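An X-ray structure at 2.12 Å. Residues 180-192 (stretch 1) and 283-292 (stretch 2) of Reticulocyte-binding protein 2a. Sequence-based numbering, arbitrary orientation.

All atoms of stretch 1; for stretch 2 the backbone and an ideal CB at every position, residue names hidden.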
# COMPACT_ATOMS: atom_id res chain seq x y z
N SER A 180 5.09 -21.32 5.17
CA SER A 180 5.34 -21.79 6.53
C SER A 180 4.16 -21.47 7.44
O SER A 180 3.86 -22.23 8.37
CB SER A 180 6.63 -21.17 7.09
OG SER A 180 6.55 -19.76 7.17
N LEU A 181 3.48 -20.36 7.17
CA LEU A 181 2.28 -20.00 7.92
C LEU A 181 1.14 -20.95 7.62
O LEU A 181 0.35 -21.29 8.50
CB LEU A 181 1.87 -18.56 7.61
CG LEU A 181 2.77 -17.46 8.17
CD1 LEU A 181 2.33 -16.11 7.65
CD2 LEU A 181 2.79 -17.48 9.69
N GLN A 182 1.04 -21.39 6.37
CA GLN A 182 -0.01 -22.32 5.97
C GLN A 182 0.24 -23.69 6.61
O GLN A 182 -0.71 -24.41 6.95
CB GLN A 182 -0.08 -22.43 4.45
CG GLN A 182 -0.63 -21.16 3.79
CD GLN A 182 -0.53 -21.19 2.28
OE1 GLN A 182 0.39 -21.79 1.71
NE2 GLN A 182 -1.48 -20.54 1.61
N LEU A 183 1.51 -24.04 6.76
CA LEU A 183 1.89 -25.24 7.50
C LEU A 183 1.49 -25.10 8.96
O LEU A 183 0.96 -26.03 9.56
CB LEU A 183 3.39 -25.50 7.37
CG LEU A 183 4.01 -26.51 8.34
CD1 LEU A 183 3.44 -27.90 8.12
CD2 LEU A 183 5.53 -26.52 8.20
N GLY A 184 1.77 -23.93 9.53
CA GLY A 184 1.39 -23.62 10.90
C GLY A 184 -0.10 -23.76 11.14
O GLY A 184 -0.52 -24.29 12.17
N VAL A 185 -0.90 -23.28 10.19
CA VAL A 185 -2.36 -23.36 10.29
C VAL A 185 -2.82 -24.81 10.31
O VAL A 185 -3.61 -25.21 11.17
CB VAL A 185 -3.06 -22.60 9.14
CG1 VAL A 185 -4.54 -22.89 9.13
CG2 VAL A 185 -2.80 -21.09 9.25
N THR A 186 -2.30 -25.60 9.38
CA THR A 186 -2.62 -27.02 9.30
C THR A 186 -2.22 -27.74 10.58
O THR A 186 -2.97 -28.55 11.11
CB THR A 186 -1.92 -27.67 8.10
OG1 THR A 186 -2.40 -27.07 6.89
CG2 THR A 186 -2.19 -29.16 8.08
N LEU A 187 -1.03 -27.43 11.08
CA LEU A 187 -0.54 -28.00 12.32
C LEU A 187 -1.47 -27.70 13.50
O LEU A 187 -1.76 -28.58 14.32
CB LEU A 187 0.87 -27.47 12.62
CG LEU A 187 1.48 -27.87 13.97
CD1 LEU A 187 1.70 -29.37 14.03
CD2 LEU A 187 2.77 -27.11 14.21
N MET A 188 -1.95 -26.46 13.57
CA MET A 188 -2.83 -26.05 14.67
C MET A 188 -4.20 -26.73 14.60
O MET A 188 -4.86 -26.89 15.62
CB MET A 188 -3.00 -24.53 14.68
CG MET A 188 -1.75 -23.77 15.10
SD MET A 188 -1.09 -24.29 16.70
CE MET A 188 -2.43 -23.83 17.80
N LEU A 189 -4.62 -27.12 13.40
CA LEU A 189 -5.84 -27.91 13.25
C LEU A 189 -5.67 -29.27 13.91
O LEU A 189 -6.61 -29.84 14.45
CB LEU A 189 -6.21 -28.08 11.77
CG LEU A 189 -6.67 -26.85 10.99
CD1 LEU A 189 -6.95 -27.23 9.55
CD2 LEU A 189 -7.89 -26.22 11.64
N LYS A 190 -4.45 -29.80 13.85
CA LYS A 190 -4.14 -31.07 14.50
C LYS A 190 -4.02 -30.87 16.01
O LYS A 190 -4.37 -31.76 16.79
CB LYS A 190 -2.86 -31.68 13.93
CG LYS A 190 -2.59 -33.09 14.41
CD LYS A 190 -3.73 -34.02 14.04
CE LYS A 190 -3.86 -35.16 15.04
NZ LYS A 190 -5.06 -35.99 14.77
N VAL A 191 -3.51 -29.71 16.41
CA VAL A 191 -3.35 -29.37 17.83
C VAL A 191 -4.71 -29.29 18.54
O VAL A 191 -4.87 -29.82 19.64
CB VAL A 191 -2.61 -28.03 18.01
CG1 VAL A 191 -2.66 -27.58 19.46
CG2 VAL A 191 -1.17 -28.16 17.53
N LYS A 192 -5.68 -28.65 17.90
CA LYS A 192 -7.00 -28.49 18.49
C LYS A 192 -7.75 -29.82 18.63
O LYS A 192 -8.71 -29.92 19.39
CB LYS A 192 -7.84 -27.51 17.67
CG LYS A 192 -7.51 -26.05 17.94
CD LYS A 192 -8.54 -25.12 17.32
CE LYS A 192 -8.06 -24.55 15.99
NZ LYS A 192 -6.57 -24.58 15.86
N UNK A 283 6.88 -12.84 17.81
CA UNK A 283 5.83 -13.14 18.78
C UNK A 283 5.26 -14.54 18.55
O UNK A 283 5.02 -15.28 19.50
CB UNK A 283 4.72 -12.10 18.70
N UNK A 284 5.06 -14.89 17.28
CA UNK A 284 4.51 -16.19 16.93
C UNK A 284 5.42 -17.33 17.39
O UNK A 284 4.94 -18.34 17.90
CB UNK A 284 4.29 -16.27 15.42
N UNK A 285 6.72 -17.16 17.21
CA UNK A 285 7.69 -18.17 17.63
C UNK A 285 7.63 -18.35 19.14
O UNK A 285 7.73 -19.48 19.64
CB UNK A 285 9.10 -17.78 17.19
N UNK A 286 7.48 -17.25 19.86
CA UNK A 286 7.33 -17.30 21.31
C UNK A 286 6.03 -17.98 21.72
O UNK A 286 5.99 -18.72 22.70
CB UNK A 286 7.39 -15.89 21.89
N UNK A 287 4.97 -17.71 20.97
CA UNK A 287 3.67 -18.34 21.21
C UNK A 287 3.74 -19.85 21.00
O UNK A 287 3.17 -20.61 21.78
CB UNK A 287 2.61 -17.73 20.29
N UNK A 288 4.45 -20.27 19.96
CA UNK A 288 4.67 -21.69 19.71
C UNK A 288 5.39 -22.36 20.88
O UNK A 288 5.00 -23.44 21.32
CB UNK A 288 5.47 -21.88 18.42
N UNK A 289 6.43 -21.71 21.38
CA UNK A 289 7.20 -22.24 22.50
C UNK A 289 6.39 -22.30 23.79
O UNK A 289 6.57 -23.21 24.60
CB UNK A 289 8.45 -21.39 22.72
N UNK A 290 5.51 -21.33 23.98
CA UNK A 290 4.64 -21.31 25.15
C UNK A 290 3.69 -22.51 25.10
O UNK A 290 3.45 -23.17 26.11
CB UNK A 290 3.85 -20.00 25.22
N UNK A 291 3.17 -22.80 23.91
CA UNK A 291 2.23 -23.90 23.72
C UNK A 291 2.90 -25.25 23.97
O UNK A 291 2.26 -26.20 24.44
CB UNK A 291 1.64 -23.86 22.31
N UNK A 292 4.19 -25.34 23.65
CA UNK A 292 4.96 -26.56 23.87
C UNK A 292 4.94 -26.98 25.34
O UNK A 292 4.82 -28.16 25.65
CB UNK A 292 6.40 -26.36 23.40

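The two helices run at 26° to one another, pointing roughly the same way, with axes no closer than 13.4 Å. No ideal CB of stretch 2 has an atom of stretch 1 within 5.5 Å, so contact requires side chains that reach across a gap, and short ones would leave it open.

Position 283 has helical backbone angles (-66/-41) and a CB out of reach of stretch 1. The partner helix sets no preference here, and many helix-compatible residues would do. The deposited residue is L283, which makes no contact with stretch 1.

At 284 the CB points toward stretch 1, and the CA of 284 lies 10.0 Å from L181 CA. The CD2 of L181 projects into the intervening space. An apolar side chain of middling length, such as leucine, isoleucine or methionine, would suit; alanine would stop short. The residue is L284. With chi1 t and chi2 p, it brings CD2 to 3.8 Å from L181 CD2, a methyl-to-methyl contact.

Positions 285 and 286 are both out of reach, and stretch 1 leaves their choice open to small or polar residues alike. They are A285, whose carbonyl O serves a later side chain of its own helix, and N286. Position 287 is equally unconstrained by stretch 1, and its residue, L287, also stays clear of it.

Position 288 is the most telling. The CA of 288 is 9.6 Å from G184 CA, and the absence of a side chain on G184 leaves a gap in the surface of stretch 1. The CB points sideways, so the gap can be filled only by a long side chain that turns back toward it; an aromatic ring, methionine or a long polar chain could qualify. The sulfur of M188 nearby favours something with apolar surface. The residue is Y288, with chi1 m. Its OH comes to 3.7 Å from G184 CA, and an ideal CB on G184 would lie 2.6 Å from Y288 OH, a clash, so the glycine and the tyrosine fit as a pair. M188 SD lies at the ring edge, near its plane, 4.5 Å from Y288 CE1. The hydroxyl is not stranded: a water donates to Y288 OH at 2.9 Å and, weakly, to S180 O at 3.3 Å, linking the helices indirectly.

Positions 289 and 290 are out of reach, and polar or charged residues are as acceptable as any. N289 turns back on its own helix, its ND2 donating to A285 O at 2.9 Å; K290 extends without touching stretch 1.

At 291 the CB points toward stretch 1, facing the apolar M188 CE and V191 CG1. A branched or flexible aliphatic chain is suitable, a charge less so. The residue is L291: its CD2 lies 3.8 Å from M188 CE and 4.1 Å from V191 CG1, so one methyl meets both neighbours.

Position 292 is again out of reach and unrestricted by stretch 1; it holds I292.

Stretch 2, residues 283-292: LLANLYNKLI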
# COMPACT_ATOMS: atom_id res chain seq x y z
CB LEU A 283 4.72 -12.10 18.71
CG LEU A 283 3.51 -12.34 19.62
CD1 LEU A 283 3.94 -12.50 21.08
CD2 LEU A 283 2.52 -11.20 19.49
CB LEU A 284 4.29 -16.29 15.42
CG LEU A 284 3.69 -17.62 14.94
CD1 LEU A 284 2.32 -17.85 15.56
CD2 LEU A 284 3.61 -17.67 13.42
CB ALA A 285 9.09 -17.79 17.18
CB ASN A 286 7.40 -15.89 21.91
CG ASN A 286 8.80 -15.31 21.90
OD1 ASN A 286 9.78 -16.04 22.05
ND2 ASN A 286 8.90 -14.00 21.72
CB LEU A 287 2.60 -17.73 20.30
CG LEU A 287 1.98 -16.42 20.78
CD1 LEU A 287 1.17 -15.78 19.67
CD2 LEU A 287 1.10 -16.66 22.00
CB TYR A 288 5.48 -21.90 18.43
CG TYR A 288 4.70 -21.76 17.14
CD1 TYR A 288 3.37 -22.15 17.05
CD2 TYR A 288 5.30 -21.24 16.00
CE1 TYR A 288 2.66 -22.02 15.86
CE2 TYR A 288 4.61 -21.11 14.81
CZ TYR A 288 3.29 -21.50 14.75
OH TYR A 288 2.60 -21.36 13.56
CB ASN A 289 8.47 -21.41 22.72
CG ASN A 289 9.61 -21.86 21.83
OD1 ASN A 289 10.25 -22.88 22.09
ND2 ASN A 289 9.87 -21.09 20.78
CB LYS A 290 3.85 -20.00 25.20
CG LYS A 290 2.78 -19.94 26.29
CD LYS A 290 3.38 -19.79 27.67
CE LYS A 290 2.29 -19.60 28.71
NZ LYS A 290 2.85 -19.40 30.08
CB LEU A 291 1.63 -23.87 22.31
CG LEU A 291 0.56 -24.92 22.02
CD1 LEU A 291 -0.52 -24.90 23.09
CD2 LEU A 291 -0.05 -24.72 20.65
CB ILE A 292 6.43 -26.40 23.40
CG1 ILE A 292 6.48 -26.27 21.88
CG2 ILE A 292 7.27 -27.58 23.84
CD1 ILE A 292 7.88 -26.09 21.33
O HOH W 1 4.27 -20.72 11.31
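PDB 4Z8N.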